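Long-range contact in putative capsid protein of prophage (Escherichia coli CFT073, PDB 3BQW), which probably serves as a prophage-encoded major capsid protein of the phage capsid protein E family, a building block of the viral head shell: residues W163-A174 and I342-A351. Numbering follows the deposited sequence.
Sequences WKIPEKNIIEQA and IRKFVTVKIA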
loop_
_atom_site.group_PDB
_atom_site.type_symbol
_atom_site.label_atom_id
_atom_site.label_comp_id
_atom_site.label_asym_id
_atom_site.label_seq_id
_atom_site.Cartn_x
_atom_site.Cartn_y
_atom_site.Cartn_z
ATOM N N TRP A 163 -7.521 7.632 12.562
ATOM C CA TRP A 163 -6.369 7.495 13.468
ATOM C C TRP A 163 -6.067 8.804 14.205
ATOM O O TRP A 163 -5.187 8.835 15.054
ATOM C CB TRP A 163 -5.148 7.060 12.688
ATOM C CG TRP A 163 -5.352 5.750 11.920
ATOM C CD1 TRP A 163 -5.472 5.600 10.561
ATOM C CD2 TRP A 163 -5.499 4.439 12.489
ATOM N NE1 TRP A 163 -5.663 4.265 10.254
ATOM C CE2 TRP A 163 -5.674 3.531 11.409
ATOM C CE3 TRP A 163 -5.497 3.940 13.803
ATOM C CZ2 TRP A 163 -5.836 2.162 11.600
ATOM C CZ3 TRP A 163 -5.658 2.575 13.995
ATOM C CH2 TRP A 163 -5.828 1.697 12.893
ATOM N N LYS A 164 -6.811 9.860 13.863
ATOM C CA LYS A 164 -6.788 11.166 14.533
ATOM C C LYS A 164 -5.391 11.773 14.441
ATOM O O LYS A 164 -4.733 12.003 15.455
ATOM C CB LYS A 164 -7.260 11.087 16.007
ATOM C CG LYS A 164 -8.699 10.554 16.254
ATOM C CD LYS A 164 -9.768 11.624 16.477
ATOM C CE LYS A 164 -10.966 11.114 17.330
ATOM N NZ LYS A 164 -12.258 11.867 17.079
ATOM N N ILE A 165 -4.930 12.027 13.224
ATOM C CA ILE A 165 -3.647 12.699 13.071
ATOM C C ILE A 165 -3.857 14.168 13.521
ATOM O O ILE A 165 -4.892 14.762 13.225
ATOM C CB ILE A 165 -3.083 12.547 11.626
ATOM C CG1 ILE A 165 -1.560 12.763 11.641
ATOM C CG2 ILE A 165 -3.791 13.473 10.634
ATOM C CD1 ILE A 165 -0.893 12.688 10.272
ATOM N N PRO A 166 -2.930 14.734 14.297
ATOM C CA PRO A 166 -3.119 16.150 14.627
ATOM C C PRO A 166 -3.248 17.027 13.375
ATOM O O PRO A 166 -2.592 16.769 12.376
ATOM C CB PRO A 166 -1.860 16.493 15.446
ATOM C CG PRO A 166 -1.446 15.181 16.023
ATOM C CD PRO A 166 -1.712 14.196 14.924
ATOM N N GLU A 167 -4.122 18.024 13.443
ATOM C CA GLU A 167 -4.360 18.961 12.351
ATOM C C GLU A 167 -3.128 19.733 11.907
ATOM O O GLU A 167 -2.951 19.986 10.723
ATOM C CB GLU A 167 -5.462 19.966 12.736
ATOM C CG GLU A 167 -6.843 19.344 12.830
ATOM C CD GLU A 167 -7.985 20.380 12.923
ATOM O OE1 GLU A 167 -7.774 21.519 13.429
ATOM O OE2 GLU A 167 -9.107 20.022 12.470
ATOM N N LYS A 168 -2.295 20.122 12.864
ATOM C CA LYS A 168 -1.033 20.802 12.571
ATOM C C LYS A 168 -0.076 19.937 11.721
ATOM O O LYS A 168 0.907 20.449 11.180
ATOM C CB LYS A 168 -0.328 21.163 13.874
ATOM C CG LYS A 168 0.329 19.925 14.575
ATOM C CD LYS A 168 0.832 20.254 15.989
ATOM C CE LYS A 168 1.513 19.066 16.600
ATOM N NZ LYS A 168 2.706 18.672 15.792
ATOM N N ASN A 169 -0.335 18.629 11.656
ATOM C CA ASN A 169 0.514 17.703 10.867
ATOM C C ASN A 169 0.184 17.690 9.375
ATOM O O ASN A 169 0.912 17.105 8.590
ATOM C CB ASN A 169 0.422 16.277 11.412
ATOM C CG ASN A 169 1.212 16.089 12.672
ATOM O OD1 ASN A 169 1.940 15.097 12.815
ATOM N ND2 ASN A 169 1.098 17.035 13.591
ATOM N N ILE A 170 -0.930 18.311 9.003
ATOM C CA ILE A 170 -1.355 18.387 7.622
ATOM C C ILE A 170 -1.283 19.854 7.272
ATOM O O ILE A 170 -2.058 20.651 7.776
ATOM C CB ILE A 170 -2.796 17.852 7.408
ATOM C CG1 ILE A 170 -2.903 16.380 7.766
ATOM C CG2 ILE A 170 -3.253 18.009 5.943
ATOM C CD1 ILE A 170 -4.385 15.900 7.838
ATOM N N ILE A 171 -0.334 20.200 6.412
ATOM C CA ILE A 171 0.038 21.586 6.184
ATOM C C ILE A 171 -0.241 21.938 4.730
ATOM O O ILE A 171 -0.023 21.135 3.840
ATOM C CB ILE A 171 1.545 21.797 6.482
ATOM C CG1 ILE A 171 1.865 21.492 7.966
ATOM C CG2 ILE A 171 1.998 23.193 6.064
ATOM C CD1 ILE A 171 3.382 21.600 8.351
ATOM N N GLU A 172 -0.734 23.138 4.489
ATOM C CA GLU A 172 -0.868 23.624 3.123
ATOM C C GLU A 172 -0.061 24.886 2.942
ATOM O O GLU A 172 -0.205 25.808 3.716
ATOM C CB GLU A 172 -2.327 23.896 2.792
ATOM C CG GLU A 172 -3.130 22.624 2.742
ATOM C CD GLU A 172 -4.531 22.825 2.187
ATOM O OE1 GLU A 172 -4.982 23.989 2.107
ATOM O OE2 GLU A 172 -5.181 21.812 1.833
ATOM N N GLN A 173 0.779 24.930 1.915
ATOM C CA GLN A 173 1.533 26.149 1.622
ATOM C C GLN A 173 0.639 27.377 1.382
ATOM O O GLN A 173 1.021 28.492 1.711
ATOM C CB GLN A 173 2.506 25.938 0.474
ATOM C CG GLN A 173 3.761 25.158 0.901
ATOM C CD GLN A 173 4.931 25.311 -0.063
ATOM O OE1 GLN A 173 6.099 25.086 0.294
ATOM N NE2 GLN A 173 4.631 25.677 -1.276
ATOM N N ALA A 174 -0.555 27.162 0.843
ATOM C CA ALA A 174 -1.499 28.258 0.620
ATOM C C ALA A 174 -1.968 28.970 1.895
ATOM O O ALA A 174 -2.522 30.038 1.775
ATOM C CB ALA A 174 -2.714 27.774 -0.186
ATOM N N ILE A 342 0.892 7.701 14.361
ATOM C CA ILE A 342 0.438 8.598 13.282
ATOM C C ILE A 342 0.955 10.033 13.465
ATOM O O ILE A 342 1.025 10.810 12.514
ATOM C CB ILE A 342 -1.136 8.582 13.152
ATOM C CG1 ILE A 342 -1.592 8.948 11.729
ATOM C CG2 ILE A 342 -1.829 9.436 14.269
ATOM C CD1 ILE A 342 -1.348 7.818 10.666
ATOM N N ARG A 343 1.332 10.379 14.690
ATOM C CA ARG A 343 1.743 11.750 14.986
ATOM C C ARG A 343 3.113 12.093 14.396
ATOM O O ARG A 343 3.505 13.230 14.369
ATOM C CB ARG A 343 1.728 11.994 16.495
ATOM C CG ARG A 343 0.374 11.708 17.142
ATOM C CD ARG A 343 0.485 11.754 18.651
ATOM N NE ARG A 343 1.364 10.710 19.152
ATOM C CZ ARG A 343 1.759 10.590 20.422
ATOM N NH1 ARG A 343 1.351 11.443 21.354
ATOM N NH2 ARG A 343 2.570 9.592 20.762
ATOM N N LYS A 344 3.829 11.084 13.929
ATOM C CA LYS A 344 5.165 11.246 13.369
ATOM C C LYS A 344 5.190 11.406 11.849
ATOM O O LYS A 344 6.243 11.221 11.224
ATOM C CB LYS A 344 6.011 10.048 13.789
ATOM C CG LYS A 344 6.210 9.933 15.279
ATOM C CD LYS A 344 7.086 8.703 15.602
ATOM C CE LYS A 344 7.475 8.675 17.103
ATOM N NZ LYS A 344 7.515 7.270 17.589
ATOM N N PHE A 345 4.042 11.734 11.257
ATOM C CA PHE A 345 3.919 12.006 9.825
ATOM C C PHE A 345 3.457 13.433 9.633
ATOM O O PHE A 345 2.519 13.873 10.297
ATOM C CB PHE A 345 2.884 11.071 9.215
ATOM C CG PHE A 345 3.288 9.632 9.254
ATOM C CD1 PHE A 345 4.245 9.143 8.356
ATOM C CD2 PHE A 345 2.738 8.772 10.172
ATOM C CE1 PHE A 345 4.614 7.842 8.379
ATOM C CE2 PHE A 345 3.112 7.458 10.202
ATOM C CZ PHE A 345 4.052 6.983 9.300
ATOM N N VAL A 346 4.153 14.175 8.771
ATOM C CA VAL A 346 3.737 15.504 8.377
ATOM C C VAL A 346 3.543 15.490 6.857
ATOM O O VAL A 346 4.417 15.066 6.120
ATOM C CB VAL A 346 4.793 16.573 8.796
ATOM C CG1 VAL A 346 4.409 17.960 8.279
ATOM C CG2 VAL A 346 5.012 16.572 10.355
ATOM N N THR A 347 2.391 15.946 6.390
ATOM C CA THR A 347 2.113 16.046 4.945
ATOM C C THR A 347 1.932 17.528 4.537
ATOM O O THR A 347 1.209 18.295 5.186
ATOM C CB THR A 347 0.869 15.216 4.552
ATOM O OG1 THR A 347 1.086 13.849 4.931
ATOM C CG2 THR A 347 0.560 15.299 3.039
ATOM N N VAL A 348 2.609 17.909 3.464
ATOM C CA VAL A 348 2.580 19.278 2.982
ATOM C C VAL A 348 2.111 19.324 1.536
ATOM O O VAL A 348 2.633 18.603 0.691
ATOM C CB VAL A 348 3.938 19.989 3.136
ATOM C CG1 VAL A 348 3.817 21.541 2.792
ATOM C CG2 VAL A 348 4.493 19.769 4.540
ATOM N N LYS A 349 1.068 20.120 1.294
ATOM C CA LYS A 349 0.598 20.440 -0.052
ATOM C C LYS A 349 1.306 21.695 -0.514
ATOM O O LYS A 349 1.104 22.769 0.041
ATOM C CB LYS A 349 -0.906 20.663 -0.047
ATOM C CG LYS A 349 -1.559 20.754 -1.411
ATOM C CD LYS A 349 -3.050 21.008 -1.261
ATOM C CE LYS A 349 -3.672 21.493 -2.557
ATOM N NZ LYS A 349 -3.759 20.364 -3.525
ATOM N N ILE A 350 2.167 21.572 -1.507
ATOM C CA ILE A 350 2.900 22.725 -1.958
ATOM C C ILE A 350 2.024 23.534 -2.921
ATOM O O ILE A 350 1.064 23.048 -3.496
ATOM C CB ILE A 350 4.310 22.421 -2.564
ATOM C CG1 ILE A 350 4.196 21.760 -3.946
ATOM C CG2 ILE A 350 5.206 21.629 -1.529
ATOM C CD1 ILE A 350 5.439 21.912 -4.837
ATOM N N ALA A 351 2.352 24.798 -3.033
ATOM C CA ALA A 351 1.650 25.684 -3.925
ATOM C C ALA A 351 2.639 26.746 -4.338
ATOM O O ALA A 351 2.227 27.637 -5.042
ATOM C CB ALA A 351 0.425 26.309 -3.223
HETATM O O HOH W 1 2.480 15.613 16.303
HETATM O O HOH W 2 -1.231 24.664 -0.435
#
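Strands I170-E172 and V346-K349 run parallel, their axes 4.7 Å apart and their directions 19° from each other, and four backbone hydrogen bonds join them. This is a parallel beta pair within a mixed sheet: the C-terminal strand V346-K349 lies between I170-E172 and the antiparallel strand 281-285, whose backbone bonds it through V346 and V348. T347 and K349 each use both N and O, bonding to residues two apart on the partner strand, as parallel pairing requires. T347 N donates to N169 O and T347 O accepts I171 N at 2.7 Å; K349 N then donates to I171 O, and K349 O accepts Q173 N at an N-H...O angle of 172°.

On one face I171 and V348 lie side by side, and Y196 of helix 190-198 packs against both. I171 places CG1 anti to its carbonyl carbon (chi1 -62°), and the extended branch brings CD1 obliquely to 3.8 Å from V346 CG1. The other face carries E172 and K349, lined up in the same direction. E172 OE2 rests 3.8 Å from the methylene carbon CD of K349, while E172 OE2 and K349 NZ stay 5.7 Å apart; K349 NZ instead forms a salt bridge with D280.

Before the strands, I165 and I342 cross nearly at right angles, with CG1 of I165 3.8 Å from CG1 of I342, while P166 CD meets R343 CG. A water bridges the two segments near each end: one links K168 NZ to R343 O, and the other accepts from A174 N and donates to K349 O at 3.0 Å.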